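Uncharacterized protein (Borrelia turicatae, PDB 5VJ4) is of unknown function but is a putative surface lipoprotein, perhaps lipid-binding, whose gene is differentially regulated in the tick-mammal transmission cycle of relapsing fever spirochetes. Local coordinates at residues D235-W240 and V269-G274; N184-Y189 and P219-F224; R246-E251 and R280-Y285. All blocks are in the same frame, centred on the assembly; numbering follows the deposited sequence.

Contact 1. Residues D235-W240 and V269-G274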
loop_
_atom_site.group_PDB
_atom_site.type_symbol
_atom_site.label_atom_id
_atom_site.label_comp_id
_atom_site.label_asym_id
_atom_site.label_seq_id
_atom_site.Cartn_x
_atom_site.Cartn_y
_atom_site.Cartn_z
ATOM N N ASP A 235 -17.985 4.808 1.979
ATOM C CA ASP A 235 -17.048 5.724 2.628
ATOM C C ASP A 235 -16.390 5.109 3.880
ATOM O O ASP A 235 -15.614 5.772 4.566
ATOM C CB ASP A 235 -17.724 7.060 2.967
ATOM C CG ASP A 235 -18.120 7.861 1.726
ATOM O OD1 ASP A 235 -17.484 7.681 0.661
ATOM O OD2 ASP A 235 -19.067 8.681 1.829
ATOM N N ASP A 236 -16.708 3.851 4.181
ATOM C CA ASP A 236 -16.049 3.150 5.254
ATOM C C ASP A 236 -15.508 1.843 4.717
ATOM O O ASP A 236 -16.199 1.137 3.970
ATOM C CB ASP A 236 -17.032 2.883 6.402
ATOM C CG ASP A 236 -16.334 2.619 7.741
ATOM O OD1 ASP A 236 -15.160 3.027 7.952
ATOM O OD2 ASP A 236 -16.992 2.002 8.598
ATOM N N ILE A 237 -14.284 1.506 5.101
ATOM C CA ILE A 237 -13.726 0.252 4.637
ATOM C C ILE A 237 -14.617 -0.926 5.071
ATOM O O ILE A 237 -14.847 -1.838 4.280
ATOM C CB ILE A 237 -12.242 0.079 4.992
ATOM C CG1 ILE A 237 -12.072 -0.082 6.491
ATOM C CG2 ILE A 237 -11.396 1.245 4.469
ATOM C CD1 ILE A 237 -11.844 -1.524 6.877
ATOM N N TYR A 238 -15.187 -0.874 6.277
ATOM C CA TYR A 238 -16.074 -1.980 6.722
ATOM C C TYR A 238 -17.306 -2.117 5.827
ATOM O O TYR A 238 -17.979 -3.135 5.860
ATOM C CB TYR A 238 -16.539 -1.816 8.171
ATOM C CG TYR A 238 -15.509 -2.009 9.268
ATOM C CD1 TYR A 238 -14.482 -1.071 9.490
ATOM C CD2 TYR A 238 -15.571 -3.113 10.105
ATOM C CE1 TYR A 238 -13.536 -1.262 10.510
ATOM C CE2 TYR A 238 -14.636 -3.308 11.131
ATOM C CZ TYR A 238 -13.639 -2.386 11.338
ATOM O OH TYR A 238 -12.739 -2.602 12.367
ATOM N N GLY A 239 -17.600 -1.093 5.025
ATOM C CA GLY A 239 -18.771 -1.123 4.155
ATOM C C GLY A 239 -18.598 -2.120 3.046
ATOM O O GLY A 239 -19.576 -2.607 2.498
ATOM N N TRP A 240 -17.344 -2.422 2.726
ATOM C CA TRP A 240 -17.002 -3.337 1.640
ATOM C C TRP A 240 -16.781 -4.773 2.062
ATOM O O TRP A 240 -16.827 -5.677 1.223
ATOM C CB TRP A 240 -15.738 -2.852 1.000
ATOM C CG TRP A 240 -15.834 -1.513 0.439
ATOM C CD1 TRP A 240 -15.585 -0.343 1.083
ATOM C CD2 TRP A 240 -16.143 -1.176 -0.919
ATOM N NE1 TRP A 240 -15.722 0.722 0.208
ATOM C CE2 TRP A 240 -16.066 0.232 -1.027
ATOM C CE3 TRP A 240 -16.468 -1.929 -2.060
ATOM C CZ2 TRP A 240 -16.317 0.901 -2.228
ATOM C CZ3 TRP A 240 -16.714 -1.261 -3.261
ATOM C CH2 TRP A 240 -16.638 0.141 -3.335
ATOM N N VAL A 269 -5.716 3.183 10.585
ATOM C CA VAL A 269 -4.772 2.598 9.613
ATOM C C VAL A 269 -5.510 1.847 8.520
ATOM O O VAL A 269 -5.134 1.944 7.346
ATOM C CB VAL A 269 -3.619 1.777 10.209
ATOM C CG1 VAL A 269 -2.808 2.635 11.136
ATOM C CG2 VAL A 269 -4.169 0.728 11.078
ATOM N N LEU A 270 -6.595 1.168 8.885
ATOM C CA LEU A 270 -7.386 0.495 7.870
ATOM C C LEU A 270 -7.872 1.484 6.832
ATOM O O LEU A 270 -7.739 1.249 5.650
ATOM C CB LEU A 270 -8.561 -0.217 8.481
ATOM C CG LEU A 270 -8.325 -1.321 9.505
ATOM C CD1 LEU A 270 -9.589 -2.143 9.685
ATOM C CD2 LEU A 270 -7.191 -2.251 9.157
ATOM N N ASN A 271 -8.404 2.606 7.296
ATOM C CA ASN A 271 -8.891 3.603 6.387
ATOM C C ASN A 271 -7.824 4.280 5.575
ATOM O O ASN A 271 -8.068 4.680 4.435
ATOM C CB ASN A 271 -9.820 4.598 7.057
ATOM C CG ASN A 271 -11.295 4.183 6.896
ATOM O OD1 ASN A 271 -11.971 4.640 5.975
ATOM N ND2 ASN A 271 -11.777 3.263 7.752
ATOM N N SER A 272 -6.625 4.381 6.126
ATOM C CA SER A 272 -5.589 5.090 5.380
ATOM C C SER A 272 -5.138 4.210 4.219
ATOM O O SER A 272 -4.966 4.646 3.061
ATOM C CB SER A 272 -4.416 5.425 6.280
ATOM O OG SER A 272 -4.866 5.867 7.541
ATOM N N VAL A 273 -4.997 2.944 4.556
ATOM C CA VAL A 273 -4.460 1.954 3.664
ATOM C C VAL A 273 -5.476 1.601 2.565
ATOM O O VAL A 273 -5.099 1.360 1.425
ATOM C CB VAL A 273 -4.068 0.747 4.533
ATOM C CG1 VAL A 273 -4.395 -0.569 3.884
ATOM C CG2 VAL A 273 -2.619 0.864 4.922
ATOM N N GLY A 274 -6.762 1.587 2.901
ATOM C CA GLY A 274 -7.792 1.286 1.920
ATOM C C GLY A 274 -8.130 -0.188 1.784
ATOM O O GLY A 274 -7.407 -1.089 2.235
#
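In this all-helical protein, the loop that leads from helix 224-229 to helix 243-256 is laid against the long helix 263-301, and residues 235-240 of the loop meet residues 269-274 near the early part of that helix. The closest backbone approach is 6.1 Å, from the CA of Ile-237 to the CA of Asn-271. Two overlapping i+3 bonds, Gly-239 N to Asp-236 O and Trp-240 N to Ile-237 O, wind this part of the loop. Ile-237 does most of the touching. Its CG1 takes the crowded position between the backbone N and the carbonyl carbon (chi1 68°), and CD1 then meets Leu-270 CD1 at 3.7 Å, the two side chains crossing nearly at right angles. The other branch, CG2, lies beside the amide of Asn-271, 3.8 Å from its OD1. Tyr-238 sends CE1 obliquely to Leu-270 CD1, while its hydroxyl pairs with Asn-267 and Lys-263 on the same helix. The backbone O of Asn-271 accepts a hydrogen bond from Arg-188 NE of the second subunit, so the contact borders that subunit directly. The one polar link between the two segments is weak, from Asn-271 ND2 to Asp-236 OD1 at 3.4 Å, with the amide and carboxylate planes only 17° apart.

Contact 2. Residues N184-Y189 and P219-F224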
loop_
_atom_site.group_PDB
_atom_site.type_symbol
_atom_site.label_atom_id
_atom_site.label_comp_id
_atom_site.label_asym_id
_atom_site.label_seq_id
_atom_site.Cartn_x
_atom_site.Cartn_y
_atom_site.Cartn_z
ATOM N N ASN A 184 -13.903 0.374 -10.294
ATOM C CA ASN A 184 -12.570 0.503 -9.724
ATOM C C ASN A 184 -12.271 -0.549 -8.671
ATOM O O ASN A 184 -11.211 -1.178 -8.704
ATOM C CB ASN A 184 -12.337 1.902 -9.195
ATOM C CG ASN A 184 -12.475 2.942 -10.282
ATOM O OD1 ASN A 184 -12.772 2.613 -11.429
ATOM N ND2 ASN A 184 -12.248 4.197 -9.936
HETATM N N MSE A 185 -13.223 -0.775 -7.769
HETATM C CA MSE A 185 -13.037 -1.826 -6.803
HETATM C C MSE A 185 -12.958 -3.143 -7.541
HETATM O O MSE A 185 -12.058 -3.953 -7.274
HETATM C CB MSE A 185 -14.105 -1.835 -5.735
HETATM C CG MSE A 185 -13.648 -2.609 -4.483
HETATM SE SE MSE A 185 -12.007 -1.900 -3.618
HETATM C CE MSE A 185 -12.813 -0.226 -2.931
ATOM N N CYS A 186 -13.860 -3.351 -8.497
ATOM C CA CYS A 186 -13.837 -4.567 -9.305
ATOM C C CYS A 186 -12.410 -4.820 -9.798
ATOM O O CYS A 186 -11.865 -5.904 -9.548
ATOM C CB CYS A 186 -14.855 -4.499 -10.441
ATOM S SG CYS A 186 -15.062 -6.020 -11.381
ATOM N N LYS A 187 -11.779 -3.805 -10.398
ATOM C CA LYS A 187 -10.410 -3.944 -10.909
ATOM C C LYS A 187 -9.385 -4.323 -9.819
ATOM O O LYS A 187 -8.595 -5.270 -9.988
ATOM C CB LYS A 187 -9.985 -2.695 -11.685
ATOM C CG LYS A 187 -10.759 -2.560 -12.979
ATOM C CD LYS A 187 -10.689 -1.180 -13.617
ATOM C CE LYS A 187 -11.759 -1.080 -14.706
ATOM N NZ LYS A 187 -11.568 0.054 -15.648
ATOM N N ARG A 188 -9.425 -3.623 -8.689
ATOM C CA ARG A 188 -8.523 -3.964 -7.585
ATOM C C ARG A 188 -8.660 -5.444 -7.228
ATOM O O ARG A 188 -7.663 -6.158 -7.113
ATOM C CB ARG A 188 -8.758 -3.075 -6.361
ATOM C CG ARG A 188 -8.744 -1.597 -6.663
ATOM C CD ARG A 188 -8.405 -0.744 -5.459
ATOM N NE ARG A 188 -8.559 0.675 -5.762
ATOM C CZ ARG A 188 -9.725 1.313 -5.839
ATOM N NH1 ARG A 188 -10.886 0.673 -5.627
ATOM N NH2 ARG A 188 -9.723 2.602 -6.141
ATOM N N TYR A 189 -9.901 -5.911 -7.125
ATOM C CA TYR A 189 -10.129 -7.290 -6.783
ATOM C C TYR A 189 -9.541 -8.231 -7.850
ATOM O O TYR A 189 -8.865 -9.229 -7.485
ATOM C CB TYR A 189 -11.599 -7.556 -6.548
ATOM C CG TYR A 189 -12.236 -6.936 -5.313
ATOM C CD1 TYR A 189 -11.481 -6.398 -4.271
ATOM C CD2 TYR A 189 -13.627 -6.940 -5.176
ATOM C CE1 TYR A 189 -12.102 -5.855 -3.145
ATOM C CE2 TYR A 189 -14.238 -6.437 -4.051
ATOM C CZ TYR A 189 -13.479 -5.886 -3.044
ATOM O OH TYR A 189 -14.143 -5.374 -1.954
ATOM N N PRO A 219 -17.771 -13.520 -1.747
ATOM C CA PRO A 219 -18.488 -12.583 -0.909
ATOM C C PRO A 219 -18.232 -11.125 -1.276
ATOM O O PRO A 219 -19.171 -10.309 -1.246
ATOM C CB PRO A 219 -17.874 -12.824 0.458
ATOM C CG PRO A 219 -17.517 -14.248 0.455
ATOM C CD PRO A 219 -16.986 -14.450 -0.913
ATOM N N ARG A 220 -16.974 -10.814 -1.613
ATOM C CA ARG A 220 -16.565 -9.445 -1.802
ATOM C C ARG A 220 -17.225 -8.843 -3.037
ATOM O O ARG A 220 -17.575 -7.657 -3.032
ATOM C CB ARG A 220 -15.040 -9.307 -1.790
ATOM C CG ARG A 220 -14.399 -9.889 -0.532
ATOM C CD ARG A 220 -12.869 -9.894 -0.591
ATOM N NE ARG A 220 -12.279 -10.224 0.694
ATOM C CZ ARG A 220 -11.167 -10.935 0.866
ATOM N NH1 ARG A 220 -10.509 -11.415 -0.169
ATOM N NH2 ARG A 220 -10.715 -11.203 2.094
ATOM N N PHE A 221 -17.441 -9.674 -4.057
ATOM C CA PHE A 221 -18.157 -9.247 -5.262
ATOM C C PHE A 221 -19.651 -9.212 -4.984
ATOM O O PHE A 221 -20.305 -8.205 -5.262
ATOM C CB PHE A 221 -17.874 -10.177 -6.425
ATOM C CG PHE A 221 -16.571 -9.914 -7.114
ATOM C CD1 PHE A 221 -16.361 -8.748 -7.812
ATOM C CD2 PHE A 221 -15.565 -10.873 -7.112
ATOM C CE1 PHE A 221 -15.154 -8.514 -8.470
ATOM C CE2 PHE A 221 -14.356 -10.651 -7.764
ATOM C CZ PHE A 221 -14.150 -9.466 -8.441
ATOM N N ARG A 222 -20.180 -10.300 -4.413
ATOM C CA ARG A 222 -21.594 -10.372 -4.051
ATOM C C ARG A 222 -22.090 -9.146 -3.301
ATOM O O ARG A 222 -23.212 -8.680 -3.539
ATOM C CB ARG A 222 -21.881 -11.600 -3.219
ATOM C CG ARG A 222 -22.576 -12.682 -3.996
ATOM C CD ARG A 222 -23.118 -13.677 -3.006
ATOM N NE ARG A 222 -22.076 -14.573 -2.511
ATOM C CZ ARG A 222 -21.609 -15.633 -3.169
ATOM N NH1 ARG A 222 -22.073 -15.953 -4.401
ATOM N NH2 ARG A 222 -20.675 -16.379 -2.576
ATOM N N LYS A 223 -21.219 -8.607 -2.448
ATOM C CA LYS A 223 -21.525 -7.493 -1.573
ATOM C C LYS A 223 -22.022 -6.250 -2.335
ATOM O O LYS A 223 -22.703 -5.400 -1.768
ATOM C CB LYS A 223 -20.302 -7.187 -0.685
ATOM C CG LYS A 223 -20.535 -6.300 0.535
ATOM C CD LYS A 223 -21.461 -6.963 1.549
ATOM C CE LYS A 223 -21.303 -6.396 2.950
ATOM N NZ LYS A 223 -21.363 -4.926 3.055
ATOM N N PHE A 224 -21.733 -6.168 -3.628
ATOM C CA PHE A 224 -22.147 -5.000 -4.404
ATOM C C PHE A 224 -23.652 -4.804 -4.377
ATOM O O PHE A 224 -24.135 -3.686 -4.152
ATOM C CB PHE A 224 -21.643 -5.103 -5.843
ATOM C CG PHE A 224 -20.170 -4.904 -5.981
ATOM C CD1 PHE A 224 -19.309 -5.072 -4.890
ATOM C CD2 PHE A 224 -19.629 -4.581 -7.210
ATOM C CE1 PHE A 224 -17.943 -4.903 -5.019
ATOM C CE2 PHE A 224 -18.260 -4.420 -7.348
ATOM C CZ PHE A 224 -17.422 -4.593 -6.254
#
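Residues 184-189, in the middle of helix 176-201, lie beside residues 219-224, most of them on the short helix 218-222, with Cys-186 CA and Phe-221 CA nearest each other at 7.5 Å. No hydrogen bond crosses between the segments; aromatic rings fill the gap. Tyr-189 loses the most surface to the other segment, its CG anti to the carbonyl carbon (chi1 -69°) so that the ring reaches over to the other side. It makes a T-shaped stack with Phe-221: the tyrosine edge points at one face of the phenylalanine, with the planes at 89° and the centroids 5.5 Å apart. Tyr-189 CD2 stands 4.0 Å above the Phe-221 plane, displaced toward the rim, and Tyr-189 CB touches Phe-221 CZ. This is close packing of an all-alpha bundle, in which helix 145-171 also touches Cys-186 and Phe-221 through Lys-163. Cys-186 adds a sulfur-aromatic contact: with SG anti to its backbone N, the sulfur comes to the edge of the Phe-221 ring, 3.8 Å from CE1. Met-185, a selenomethionine, lays its CG over one face of its helix neighbour Tyr-189, and its CB lies 4.3 Å from Phe-224 CZ. Phe-224 CE1 meets Tyr-189 CE2 obliquely. At the side of the Tyr-189 ring, CE2 rests 3.7 Å from Arg-220 CB; beyond that methylene the arginine runs extended from CG to NE and carries its guanidinium away to salt bridges with Asp-283 and Asp-245.

Contact 3. Residues R246-E251 and R280-Y285. With SO4 (sulfate ion), chain E.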
loop_
_atom_site.group_PDB
_atom_site.type_symbol
_atom_site.label_atom_id
_atom_site.label_comp_id
_atom_site.label_asym_id
_atom_site.label_seq_id
_atom_site.Cartn_x
_atom_site.Cartn_y
_atom_site.Cartn_z
ATOM N N ARG A 246 -15.533 -9.259 8.095
ATOM C CA ARG A 246 -15.795 -8.643 9.403
ATOM C C ARG A 246 -15.247 -9.496 10.534
ATOM O O ARG A 246 -14.408 -9.002 11.332
ATOM C CB ARG A 246 -17.273 -8.337 9.619
ATOM C CG ARG A 246 -17.725 -7.162 8.774
ATOM C CD ARG A 246 -19.086 -6.604 9.130
ATOM N NE ARG A 246 -20.136 -7.610 9.032
ATOM C CZ ARG A 246 -20.792 -7.900 7.919
ATOM N NH1 ARG A 246 -21.745 -8.830 7.935
ATOM N NH2 ARG A 246 -20.486 -7.272 6.790
ATOM N N ALA A 247 -15.665 -10.773 10.555
ATOM C CA ALA A 247 -15.114 -11.747 11.519
ATOM C C ALA A 247 -13.607 -11.655 11.615
ATOM O O ALA A 247 -13.063 -11.404 12.704
ATOM C CB ALA A 247 -15.539 -13.167 11.191
ATOM N N THR A 248 -12.931 -11.776 10.469
ATOM C CA THR A 248 -11.467 -11.789 10.483
ATOM C C THR A 248 -10.910 -10.501 11.052
ATOM O O THR A 248 -10.027 -10.525 11.923
ATOM C CB THR A 248 -10.859 -12.057 9.108
ATOM O OG1 THR A 248 -11.467 -13.209 8.539
ATOM C CG2 THR A 248 -9.397 -12.328 9.257
ATOM N N ILE A 249 -11.448 -9.374 10.588
ATOM C CA ILE A 249 -10.962 -8.104 11.095
ATOM C C ILE A 249 -11.149 -7.996 12.598
ATOM O O ILE A 249 -10.259 -7.512 13.294
ATOM C CB ILE A 249 -11.557 -6.906 10.368
ATOM C CG1 ILE A 249 -10.848 -6.690 9.049
ATOM C CG2 ILE A 249 -11.304 -5.646 11.168
ATOM C CD1 ILE A 249 -9.442 -6.135 9.202
ATOM N N ASN A 250 -12.270 -8.498 13.100
ATOM C CA ASN A 250 -12.525 -8.387 14.539
ATOM C C ASN A 250 -11.433 -9.127 15.272
ATOM O O ASN A 250 -10.755 -8.570 16.168
ATOM C CB ASN A 250 -13.953 -8.826 14.942
ATOM C CG ASN A 250 -15.038 -7.777 14.562
ATOM O OD1 ASN A 250 -14.769 -6.571 14.325
ATOM N ND2 ASN A 250 -16.271 -8.246 14.494
ATOM N N GLU A 251 -11.197 -10.345 14.800
ATOM C CA GLU A 251 -10.172 -11.177 15.377
ATOM C C GLU A 251 -8.801 -10.493 15.348
ATOM O O GLU A 251 -8.095 -10.461 16.368
ATOM C CB GLU A 251 -10.160 -12.470 14.637
ATOM C CG GLU A 251 -9.293 -13.528 15.266
ATOM C CD GLU A 251 -9.292 -14.780 14.421
ATOM O OE1 GLU A 251 -8.252 -15.462 14.370
ATOM O OE2 GLU A 251 -10.350 -15.081 13.812
ATOM N N ARG A 280 -6.195 -7.884 1.407
ATOM C CA ARG A 280 -5.058 -8.745 1.257
ATOM C C ARG A 280 -4.466 -9.183 2.605
ATOM O O ARG A 280 -4.107 -10.333 2.782
ATOM C CB ARG A 280 -4.025 -8.099 0.389
ATOM C CG ARG A 280 -2.959 -9.072 0.023
ATOM C CD ARG A 280 -2.041 -8.494 -1.016
ATOM N NE ARG A 280 -1.066 -9.520 -1.384
ATOM C CZ ARG A 280 0.126 -9.647 -0.814
ATOM N NH1 ARG A 280 0.934 -10.605 -1.220
ATOM N NH2 ARG A 280 0.514 -8.812 0.156
HETATM N N MSE A 281 -4.408 -8.277 3.566
HETATM C CA MSE A 281 -3.921 -8.642 4.889
HETATM C C MSE A 281 -4.827 -9.671 5.489
HETATM O O MSE A 281 -4.379 -10.482 6.262
HETATM C CB MSE A 281 -3.916 -7.417 5.751
HETATM C CG MSE A 281 -3.587 -7.805 7.176
HETATM SE SE MSE A 281 -4.079 -6.309 8.386
HETATM C CE MSE A 281 -6.004 -6.511 8.654
ATOM N N ILE A 282 -6.097 -9.662 5.112
ATOM C CA ILE A 282 -7.073 -10.622 5.641
ATOM C C ILE A 282 -6.831 -12.035 5.096
ATOM O O ILE A 282 -6.837 -13.006 5.874
ATOM C CB ILE A 282 -8.542 -10.189 5.348
ATOM C CG1 ILE A 282 -8.854 -8.856 6.025
ATOM C CG2 ILE A 282 -9.547 -11.244 5.799
ATOM C CD1 ILE A 282 -10.293 -8.418 5.893
ATOM N N ASP A 283 -6.651 -12.143 3.769
ATOM C CA ASP A 283 -6.327 -13.413 3.127
ATOM C C ASP A 283 -5.052 -13.970 3.770
ATOM O O ASP A 283 -5.026 -15.135 4.203
ATOM C CB ASP A 283 -6.107 -13.253 1.614
ATOM C CG ASP A 283 -7.312 -12.662 0.871
ATOM O OD1 ASP A 283 -8.483 -12.780 1.350
ATOM O OD2 ASP A 283 -7.056 -12.091 -0.231
ATOM N N ILE A 284 -4.012 -13.137 3.880
ATOM C CA ILE A 284 -2.751 -13.645 4.383
ATOM C C ILE A 284 -2.941 -14.194 5.790
ATOM O O ILE A 284 -2.526 -15.307 6.071
ATOM C CB ILE A 284 -1.687 -12.562 4.369
ATOM C CG1 ILE A 284 -1.194 -12.349 2.941
ATOM C CG2 ILE A 284 -0.551 -12.933 5.304
ATOM C CD1 ILE A 284 -0.794 -10.917 2.607
ATOM N N TYR A 285 -3.600 -13.410 6.644
ATOM C CA TYR A 285 -3.830 -13.793 8.011
ATOM C C TYR A 285 -4.540 -15.140 8.078
ATOM O O TYR A 285 -4.209 -15.989 8.899
ATOM C CB TYR A 285 -4.680 -12.753 8.720
ATOM C CG TYR A 285 -5.067 -13.178 10.117
ATOM C CD1 TYR A 285 -4.147 -13.109 11.162
ATOM C CD2 TYR A 285 -6.337 -13.689 10.380
ATOM C CE1 TYR A 285 -4.481 -13.519 12.438
ATOM C CE2 TYR A 285 -6.682 -14.120 11.637
ATOM C CZ TYR A 285 -5.751 -14.023 12.661
ATOM O OH TYR A 285 -6.100 -14.419 13.920
HETATM S S SO4 E . -22.973 -9.479 4.400
HETATM O O1 SO4 E . -23.830 -10.238 5.344
HETATM O O2 SO4 E . -22.264 -8.425 5.149
HETATM O O3 SO4 E . -23.748 -8.857 3.291
HETATM O O4 SO4 E . -21.947 -10.387 3.855
#
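Tyr-285, Thr-248 and Ile-282 lose the most surface where residues 246-251 meet residues 280-285. Tyr-285 leaves helix 263-301 with CG anti to its backbone N (chi1 174°), and the ring slides past Thr-248, whose CG2 sits 3.5 Å from Tyr-285 CD2. The same methyl meets Ile-282 CG2 at 3.6 Å, so one threonine branch packs on two residues a helical turn apart. The other branch of Thr-248, OG1, hydrogen-bonds both Arg-286 NE and Asp-244 O. Ile-282 turns its second arm to Ile-249, with CD1 3.6 Å from Ile-249 CG1, and Ile-249 CD1 in turn touches the terminal CE of the selenomethionine Met-281. Beyond the aliphatic patch, Tyr-285 OH donates to Glu-251 OE1, modelled at 2.4 Å. The carboxylate stands 78° to the ring and is met from above its own plane, while OE1 lies in the plane of the tyrosine ring. Toward the start of helix 243-256, the CB of Arg-246 points away from the other helix; a sulfate ion, probably from the crystallisation liquor, takes bonds on one oxygen, O2, from NH1 and NH2, and Ala-243 N binds that ion too. The pattern is the packing of two helices in an all-alpha fold, the segments crossing at 79° with their axes approaching to 10.2 Å.

Contacts 2 and 3 are buried and join helices of the all-alpha fold, while contact 1 is only partly buried and holds a loop. Contacts 1 and 3 share helix 263-301, and Leu-270 and Tyr-238 of the first pack on Ile-249 of the third. Contact 2 is aromatic with sulfur, contact 3 aliphatic with a polar tyrosine-glutamate pair, and contact 1 a mix of aliphatic packing and one weak polar link. A salt bridge joins contacts 2 and 3, and Lys-223 NZ of contact 2 probably hydrogen-bonds Gly-239 O of contact 1. Trp-240 packs on Met-185, and contacts 1 and 2 both reach the second subunit.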